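3',5'-cyclic-nucleotide phosphodiesterase 1 (Saccharomyces cerevisiae, PDB 4OJV) is a class II cyclic-nucleotide phosphodiesterase from yeast, a two-zinc enzyme of the metallo-hydrolase superfamily with two mixed beta sheets and surrounding helices. Local coordinates at residues 337-345 with 357-365; 241-249 with 293-303. All blocks are in the same frame, centred on the assembly; numbering follows the deposited sequence.

Interaction 1. Residues 337-345 with 357-365; sequences RLTILEELR and RISIALEGH
Ile358 and Ile360 of strand 357-360 both aim at the strand-facing side of helix 337-345, which runs almost exactly antiparallel to the strand; the axes are inclined at 170° and approach to 8.9 Å. Ile358 loses the largest area. Its CG2 lies 3.7 Å from Leu341 CD1, the two side chains sliding past each other in opposite directions, while its CD1 reaches the CB of Leu344, whose side chain stands roughly perpendicular to it. Leu341 sends its CG anti to the backbone N (chi1 -175°), which carries CD1 against the strand, close to the carbonyl of Ile358 as well. That carbonyl is also taken by Arg345, whose extended chain brings NH2 to 2.9 Å from Ile358 O; the donor sits nearly in line with the C=O bond, although the oxygen is tilted 24° from the guanidinium plane. Leu341 CG covers one face of this guanidinium, and water 2 joins Arg345 NE to Ile358 N, so both the N-H and the C=O of Ile358 are engaged.

One helical turn before Leu341, Arg337 meets Ile360, whose CD1 packs against Leu341 CB and lies 3.5 Å from Arg337 O; its CG2 touches CB, CG and CD of Arg337, the two side chains crossing at a slant. The arginine chain then bends at chi3, and NH1 comes to 3.7 Å from Leu362 CD2. Water 1 accepts from Arg337 NH1 and donates to both Ala361 O and Glu363 OE1, linking the helix to the loop after the strand. Asp335 forms a salt bridge with Arg337 NH2, and Ala11 N binds the other carboxylate oxygen of Glu363. Strand 321-325, helix 336-350 and strand 357-360 make a beta-alpha-beta crossover, and this contact packs its helix over the strand at one end of the mixed sheet, next to 321-325.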
# COMPACT_ATOMS: atom_id res chain seq x y z
N ARG A 337 -14.94 8.75 -11.41
CA ARG A 337 -16.00 8.62 -10.42
C ARG A 337 -17.21 9.48 -10.80
O ARG A 337 -18.35 9.08 -10.61
CB ARG A 337 -15.50 9.01 -9.04
CG ARG A 337 -14.43 8.06 -8.52
CD ARG A 337 -13.77 8.56 -7.24
NE ARG A 337 -13.11 9.85 -7.43
CZ ARG A 337 -12.60 10.57 -6.45
NH1 ARG A 337 -12.65 10.12 -5.20
NH2 ARG A 337 -12.04 11.75 -6.71
N LEU A 338 -16.94 10.66 -11.36
CA LEU A 338 -18.01 11.56 -11.80
C LEU A 338 -18.68 11.00 -13.05
O LEU A 338 -19.91 10.99 -13.15
CB LEU A 338 -17.47 12.97 -12.03
CG LEU A 338 -16.91 13.67 -10.78
CD1 LEU A 338 -16.29 15.03 -11.13
CD2 LEU A 338 -17.97 13.81 -9.70
N THR A 339 -17.88 10.52 -14.01
CA THR A 339 -18.42 9.90 -15.21
C THR A 339 -19.33 8.72 -14.86
O THR A 339 -20.46 8.62 -15.34
CB THR A 339 -17.28 9.43 -16.13
OG1 THR A 339 -16.46 10.56 -16.46
CG2 THR A 339 -17.80 8.75 -17.39
N ILE A 340 -18.83 7.83 -14.01
CA ILE A 340 -19.57 6.65 -13.59
C ILE A 340 -20.86 7.01 -12.85
O ILE A 340 -21.91 6.42 -13.11
CB ILE A 340 -18.66 5.72 -12.74
CG1 ILE A 340 -17.68 4.99 -13.67
CG2 ILE A 340 -19.46 4.76 -11.88
CD1 ILE A 340 -16.44 4.46 -12.97
N LEU A 341 -20.78 8.00 -11.97
CA LEU A 341 -21.96 8.42 -11.23
C LEU A 341 -23.06 8.90 -12.19
O LEU A 341 -24.23 8.52 -12.07
CB LEU A 341 -21.61 9.50 -10.20
CG LEU A 341 -22.72 9.95 -9.25
CD1 LEU A 341 -23.27 8.79 -8.43
CD2 LEU A 341 -22.21 11.06 -8.35
N GLU A 342 -22.67 9.72 -13.16
CA GLU A 342 -23.62 10.24 -14.15
C GLU A 342 -24.20 9.13 -15.01
O GLU A 342 -25.40 9.11 -15.26
CB GLU A 342 -22.92 11.26 -15.03
CG GLU A 342 -22.61 12.54 -14.31
CD GLU A 342 -21.75 13.48 -15.12
OE1 GLU A 342 -21.30 13.07 -16.22
OE2 GLU A 342 -21.53 14.62 -14.66
N GLU A 343 -23.35 8.20 -15.43
CA GLU A 343 -23.78 7.07 -16.25
C GLU A 343 -24.73 6.15 -15.50
O GLU A 343 -25.75 5.72 -16.04
CB GLU A 343 -22.57 6.31 -16.81
CG GLU A 343 -21.81 7.14 -17.84
CD GLU A 343 -20.53 6.49 -18.34
OE1 GLU A 343 -20.01 5.54 -17.71
OE2 GLU A 343 -20.02 6.94 -19.39
N LEU A 344 -24.41 5.88 -14.24
CA LEU A 344 -25.29 5.04 -13.42
C LEU A 344 -26.65 5.70 -13.19
O LEU A 344 -27.69 5.03 -13.30
CB LEU A 344 -24.64 4.72 -12.07
CG LEU A 344 -23.49 3.72 -12.10
CD1 LEU A 344 -22.76 3.72 -10.76
CD2 LEU A 344 -23.97 2.32 -12.43
N ARG A 345 -26.65 6.99 -12.88
CA ARG A 345 -27.91 7.70 -12.65
C ARG A 345 -28.76 7.76 -13.92
O ARG A 345 -29.99 7.58 -13.86
CB ARG A 345 -27.64 9.10 -12.10
CG ARG A 345 -27.20 9.09 -10.65
CD ARG A 345 -26.85 10.48 -10.17
NE ARG A 345 -26.53 10.48 -8.74
CZ ARG A 345 -25.90 11.46 -8.11
NH1 ARG A 345 -25.49 12.54 -8.77
NH2 ARG A 345 -25.65 11.37 -6.81
N ARG A 357 -30.74 5.81 -4.82
CA ARG A 357 -29.82 6.86 -4.39
C ARG A 357 -28.39 6.37 -4.53
O ARG A 357 -27.95 5.48 -3.80
CB ARG A 357 -30.11 7.28 -2.95
CG ARG A 357 -31.50 7.88 -2.82
CD ARG A 357 -32.09 7.68 -1.45
NE ARG A 357 -33.47 8.13 -1.44
CZ ARG A 357 -34.09 8.60 -0.37
NH1 ARG A 357 -33.45 8.70 0.79
NH2 ARG A 357 -35.36 8.99 -0.46
N ILE A 358 -27.68 6.93 -5.51
CA ILE A 358 -26.34 6.46 -5.89
C ILE A 358 -25.31 7.49 -5.46
O ILE A 358 -25.44 8.68 -5.74
CB ILE A 358 -26.24 6.16 -7.40
CG1 ILE A 358 -27.42 5.29 -7.87
CG2 ILE A 358 -24.89 5.52 -7.71
CD1 ILE A 358 -27.42 5.00 -9.36
N SER A 359 -24.29 7.00 -4.75
CA SER A 359 -23.18 7.83 -4.29
C SER A 359 -21.89 7.08 -4.55
O SER A 359 -21.86 5.85 -4.58
CB SER A 359 -23.28 8.09 -2.78
OG SER A 359 -24.48 8.76 -2.44
N ILE A 360 -20.80 7.82 -4.73
CA ILE A 360 -19.47 7.22 -4.79
C ILE A 360 -18.91 7.19 -3.37
O ILE A 360 -19.01 8.18 -2.64
CB ILE A 360 -18.51 8.03 -5.70
CG1 ILE A 360 -19.11 8.25 -7.11
CG2 ILE A 360 -17.13 7.37 -5.77
CD1 ILE A 360 -19.36 7.00 -7.92
N ALA A 361 -18.30 6.06 -2.98
CA ALA A 361 -17.59 5.94 -1.71
C ALA A 361 -16.37 6.85 -1.69
O ALA A 361 -15.56 6.81 -2.61
CB ALA A 361 -17.15 4.50 -1.47
N LEU A 362 -16.26 7.66 -0.64
CA LEU A 362 -15.16 8.60 -0.49
C LEU A 362 -14.34 8.31 0.74
O LEU A 362 -14.85 8.34 1.87
CB LEU A 362 -15.68 10.04 -0.42
CG LEU A 362 -16.41 10.60 -1.64
CD1 LEU A 362 -17.01 11.97 -1.33
CD2 LEU A 362 -15.49 10.67 -2.85
N GLU A 363 -13.05 8.05 0.53
CA GLU A 363 -12.13 7.79 1.61
C GLU A 363 -12.14 8.93 2.61
O GLU A 363 -12.36 10.09 2.25
CB GLU A 363 -10.71 7.66 1.06
CG GLU A 363 -10.52 6.47 0.16
CD GLU A 363 -10.84 6.69 -1.31
OE1 GLU A 363 -11.46 7.73 -1.75
OE2 GLU A 363 -10.44 5.75 -2.03
N GLY A 364 -11.92 8.59 3.88
CA GLY A 364 -11.81 9.61 4.91
C GLY A 364 -13.16 10.12 5.38
O GLY A 364 -13.23 11.17 6.02
N HIS A 365 -14.22 9.37 5.09
CA HIS A 365 -15.58 9.74 5.49
C HIS A 365 -16.28 8.58 6.13
O HIS A 365 -15.93 7.42 5.89
CB HIS A 365 -16.37 10.24 4.27
CG HIS A 365 -15.82 11.51 3.70
ND1 HIS A 365 -14.73 11.53 2.92
CD2 HIS A 365 -16.21 12.83 3.88
CE1 HIS A 365 -14.45 12.81 2.59
NE2 HIS A 365 -15.35 13.60 3.18
O HOH W 1 -13.25 7.54 -3.99
O HOH W 2 -28.53 9.14 -7.10

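Interaction 2. Residues 241-249 with 293-303; sequences VCGDVEQDR and GHLSPIYLINE. With ZN (zinc ion), chain D; ZN (zinc ion), chain E; SO4 (sulfate ion), chain B.
Asp244 and His294 meet at the two-zinc centre of this metallo-beta-lactamase-type fold, where the loop after strand 238-242 passes the turn that leads into helix 297-303. In the metal contacts, Asp244 OD2 bridges the ions, 2.2 Å from the zinc of chain D and 2.1 Å from that of chain E. His128 and His130 with His213 complete the protein ligands of one ion, Asp132 and His133 with His326 those of the other, the HxHxDH motif thus serving both; water 5 also bridges the pair, and sulfate O3 and O4 bind one zinc each. Asp244 OD2 also lies at the edge of the His294 ring, near its plane.

Polar contacts follow. His294 NE2 donates to O2 of the sulfate at 2.6 Å, the angle at hydrogen being 161°, while its ND1 is hydrogen-bonded to Glu279. A weak hydrogen bond runs from Gly293 N to Glu246 OE2. Val245 O receives a CA-H contact from His294. Water 3 bridges Gln247 N and His294 O; water 4 bridges Asp248 N and OE2 of Glu303, whose strongest polar partner is Trp261.

In the apolar packing, Leu295 CD1 touches Val245 CG1 at 3.9 Å, while CD2 lies by the backbone of Gln247.

An amide-ring contact completes the set. A chi1 of 174° turns the extended Gln247 chain away from its own N and toward the helix, where the amide and Tyr299 ring planes stand 62° apart and NE2 lies 3.3 Å from Tyr299 CE1.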
# COMPACT_ATOMS: atom_id res chain seq x y z
N VAL A 241 -21.81 -5.63 1.68
CA VAL A 241 -20.49 -5.08 1.39
C VAL A 241 -19.79 -6.07 0.47
O VAL A 241 -19.57 -7.22 0.84
CB VAL A 241 -19.67 -4.80 2.67
CG1 VAL A 241 -18.39 -4.06 2.32
CG2 VAL A 241 -20.47 -3.99 3.68
N CYS A 242 -19.43 -5.61 -0.73
CA CYS A 242 -19.04 -6.50 -1.82
C CYS A 242 -17.55 -6.50 -2.13
O CYS A 242 -16.89 -5.45 -2.11
CB CYS A 242 -19.78 -6.11 -3.10
SG CYS A 242 -21.58 -6.12 -2.97
N GLY A 243 -17.04 -7.67 -2.48
CA GLY A 243 -15.76 -7.75 -3.16
C GLY A 243 -15.90 -7.53 -4.66
O GLY A 243 -17.03 -7.49 -5.18
N ASP A 244 -14.76 -7.42 -5.34
CA ASP A 244 -14.71 -7.21 -6.80
C ASP A 244 -15.56 -8.30 -7.46
O ASP A 244 -15.60 -9.44 -6.98
CB ASP A 244 -13.28 -7.31 -7.37
CG ASP A 244 -12.23 -6.36 -6.71
OD1 ASP A 244 -12.72 -5.56 -5.84
OD2 ASP A 244 -10.94 -6.49 -7.05
N VAL A 245 -16.21 -7.96 -8.57
CA VAL A 245 -17.18 -8.88 -9.16
C VAL A 245 -17.42 -8.53 -10.62
O VAL A 245 -17.33 -7.36 -11.03
CB VAL A 245 -18.51 -8.86 -8.35
CG1 VAL A 245 -19.19 -7.49 -8.43
CG2 VAL A 245 -19.47 -9.96 -8.80
N GLU A 246 -17.74 -9.56 -11.41
CA GLU A 246 -18.23 -9.41 -12.78
C GLU A 246 -19.53 -10.18 -12.94
O GLU A 246 -19.85 -11.07 -12.14
CB GLU A 246 -17.18 -9.91 -13.78
CG GLU A 246 -16.86 -11.39 -13.63
CD GLU A 246 -15.94 -11.91 -14.70
OE1 GLU A 246 -15.66 -13.12 -14.66
OE2 GLU A 246 -15.49 -11.13 -15.57
N GLN A 247 -20.30 -9.83 -13.97
CA GLN A 247 -21.51 -10.57 -14.32
C GLN A 247 -21.20 -12.05 -14.56
O GLN A 247 -20.12 -12.40 -15.03
CB GLN A 247 -22.14 -9.94 -15.58
CG GLN A 247 -23.34 -10.67 -16.17
CD GLN A 247 -23.77 -10.13 -17.53
OE1 GLN A 247 -24.96 -10.02 -17.81
NE2 GLN A 247 -22.79 -9.80 -18.37
N ASP A 248 -22.15 -12.92 -14.22
CA ASP A 248 -22.04 -14.34 -14.53
C ASP A 248 -22.22 -14.61 -16.03
O ASP A 248 -22.92 -13.87 -16.72
CB ASP A 248 -23.09 -15.15 -13.76
CG ASP A 248 -22.99 -14.97 -12.26
OD1 ASP A 248 -21.86 -14.96 -11.72
OD2 ASP A 248 -24.04 -14.85 -11.63
N ARG A 249 -21.60 -15.69 -16.51
CA ARG A 249 -21.78 -16.13 -17.90
C ARG A 249 -22.86 -17.20 -17.96
O ARG A 249 -22.70 -18.29 -17.40
CB ARG A 249 -20.46 -16.64 -18.49
CG ARG A 249 -19.26 -15.73 -18.31
CD ARG A 249 -19.34 -14.47 -19.17
NE ARG A 249 -18.24 -13.55 -18.88
CZ ARG A 249 -18.05 -12.38 -19.50
NH1 ARG A 249 -18.87 -11.98 -20.45
NH2 ARG A 249 -17.01 -11.62 -19.16
N GLY A 293 -13.01 -8.93 -15.17
CA GLY A 293 -13.27 -9.28 -13.77
C GLY A 293 -14.05 -8.25 -12.97
O GLY A 293 -14.25 -8.43 -11.77
N HIS A 294 -14.54 -7.20 -13.64
CA HIS A 294 -15.15 -6.05 -12.98
C HIS A 294 -16.46 -5.64 -13.61
O HIS A 294 -16.89 -6.24 -14.60
CB HIS A 294 -14.18 -4.87 -13.00
CG HIS A 294 -12.95 -5.09 -12.15
ND1 HIS A 294 -13.02 -5.27 -10.82
CD2 HIS A 294 -11.61 -5.17 -12.49
CE1 HIS A 294 -11.78 -5.44 -10.32
NE2 HIS A 294 -10.92 -5.39 -11.35
N LEU A 295 -17.08 -4.62 -13.03
CA LEU A 295 -18.30 -4.03 -13.56
C LEU A 295 -18.07 -2.69 -14.23
O LEU A 295 -17.14 -1.94 -13.88
CB LEU A 295 -19.34 -3.87 -12.45
CG LEU A 295 -19.82 -5.12 -11.71
CD1 LEU A 295 -20.80 -4.75 -10.61
CD2 LEU A 295 -20.44 -6.15 -12.64
N SER A 296 -18.92 -2.40 -15.21
CA SER A 296 -19.10 -1.06 -15.76
C SER A 296 -20.55 -0.67 -15.48
O SER A 296 -21.32 -1.49 -14.98
CB SER A 296 -18.81 -1.05 -17.25
OG SER A 296 -19.93 -1.58 -17.94
N PRO A 297 -20.95 0.59 -15.80
CA PRO A 297 -22.29 0.99 -15.38
C PRO A 297 -23.44 0.16 -15.94
O PRO A 297 -24.42 -0.06 -15.23
CB PRO A 297 -22.37 2.45 -15.83
CG PRO A 297 -20.95 2.91 -15.73
CD PRO A 297 -20.18 1.75 -16.28
N ILE A 298 -23.32 -0.33 -17.17
CA ILE A 298 -24.37 -1.15 -17.75
C ILE A 298 -24.49 -2.48 -17.00
O ILE A 298 -25.60 -2.94 -16.72
CB ILE A 298 -24.22 -1.35 -19.28
CG1 ILE A 298 -25.40 -2.13 -19.87
CG2 ILE A 298 -22.88 -2.00 -19.63
CD1 ILE A 298 -26.74 -1.47 -19.65
N TYR A 299 -23.36 -3.09 -16.64
CA TYR A 299 -23.40 -4.36 -15.93
C TYR A 299 -23.91 -4.20 -14.50
O TYR A 299 -24.69 -5.03 -14.01
CB TYR A 299 -22.04 -5.06 -15.98
CG TYR A 299 -21.63 -5.41 -17.39
CD1 TYR A 299 -22.26 -6.45 -18.08
CD2 TYR A 299 -20.62 -4.70 -18.04
CE1 TYR A 299 -21.89 -6.77 -19.38
CE2 TYR A 299 -20.24 -5.02 -19.34
CZ TYR A 299 -20.88 -6.05 -20.00
OH TYR A 299 -20.50 -6.36 -21.28
N LEU A 300 -23.49 -3.13 -13.82
CA LEU A 300 -23.99 -2.89 -12.47
C LEU A 300 -25.51 -2.61 -12.50
O LEU A 300 -26.26 -3.16 -11.71
CB LEU A 300 -23.24 -1.75 -11.78
CG LEU A 300 -23.77 -1.38 -10.38
CD1 LEU A 300 -23.85 -2.57 -9.44
CD2 LEU A 300 -22.92 -0.29 -9.74
N ILE A 301 -25.95 -1.75 -13.42
CA ILE A 301 -27.38 -1.48 -13.54
C ILE A 301 -28.16 -2.75 -13.89
O ILE A 301 -29.26 -2.97 -13.36
CB ILE A 301 -27.67 -0.30 -14.50
CG1 ILE A 301 -27.20 1.03 -13.90
CG2 ILE A 301 -29.15 -0.22 -14.87
CD1 ILE A 301 -27.96 1.50 -12.67
N ASN A 302 -27.60 -3.62 -14.72
CA ASN A 302 -28.27 -4.89 -15.03
C ASN A 302 -28.46 -5.75 -13.78
O ASN A 302 -29.51 -6.37 -13.60
CB ASN A 302 -27.51 -5.69 -16.09
CG ASN A 302 -27.68 -5.12 -17.49
OD1 ASN A 302 -28.50 -4.23 -17.72
ND2 ASN A 302 -26.91 -5.64 -18.43
N GLU A 303 -27.44 -5.79 -12.92
CA GLU A 303 -27.54 -6.52 -11.66
C GLU A 303 -28.61 -5.93 -10.74
O GLU A 303 -29.43 -6.66 -10.18
CB GLU A 303 -26.18 -6.61 -10.95
CG GLU A 303 -25.14 -7.45 -11.70
CD GLU A 303 -25.62 -8.85 -12.04
OE1 GLU A 303 -26.35 -9.46 -11.22
OE2 GLU A 303 -25.28 -9.36 -13.13
ZN ZN D . -9.52 -8.16 -7.43
ZN ZN E . -9.62 -5.03 -6.29
S SO4 B . -8.37 -5.76 -9.42
O1 SO4 B . -6.95 -5.89 -8.98
O2 SO4 B . -8.39 -5.25 -10.82
O3 SO4 B . -9.07 -7.08 -9.32
O4 SO4 B . -9.00 -4.76 -8.52
O HOH W 3 -19.22 -7.66 -15.68
O HOH W 4 -24.87 -11.94 -13.77
O HOH W 5 -8.55 -6.69 -6.71

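Well into the chain, strand 238-242 leads into the loop that opens interaction 2, which closes a 43-residue excursion through helix 256-267 and strand 273-279 when 293-303 returns to that loop. Only afterwards does interaction 1 open, and it closes over the end of helix 336-350 and a six-residue linker to strand 357-360. The two are therefore in series, neither nesting nor crossing. Both reach the same mixed sheet, one near the zinc centre, the other at one end of it, with centres 15 Å apart. Helices 297-311 and 336-350 join them directly: Leu344 CD2 lies 3.6 Å from Pro297 CA, and Ile301 also packs against Leu344.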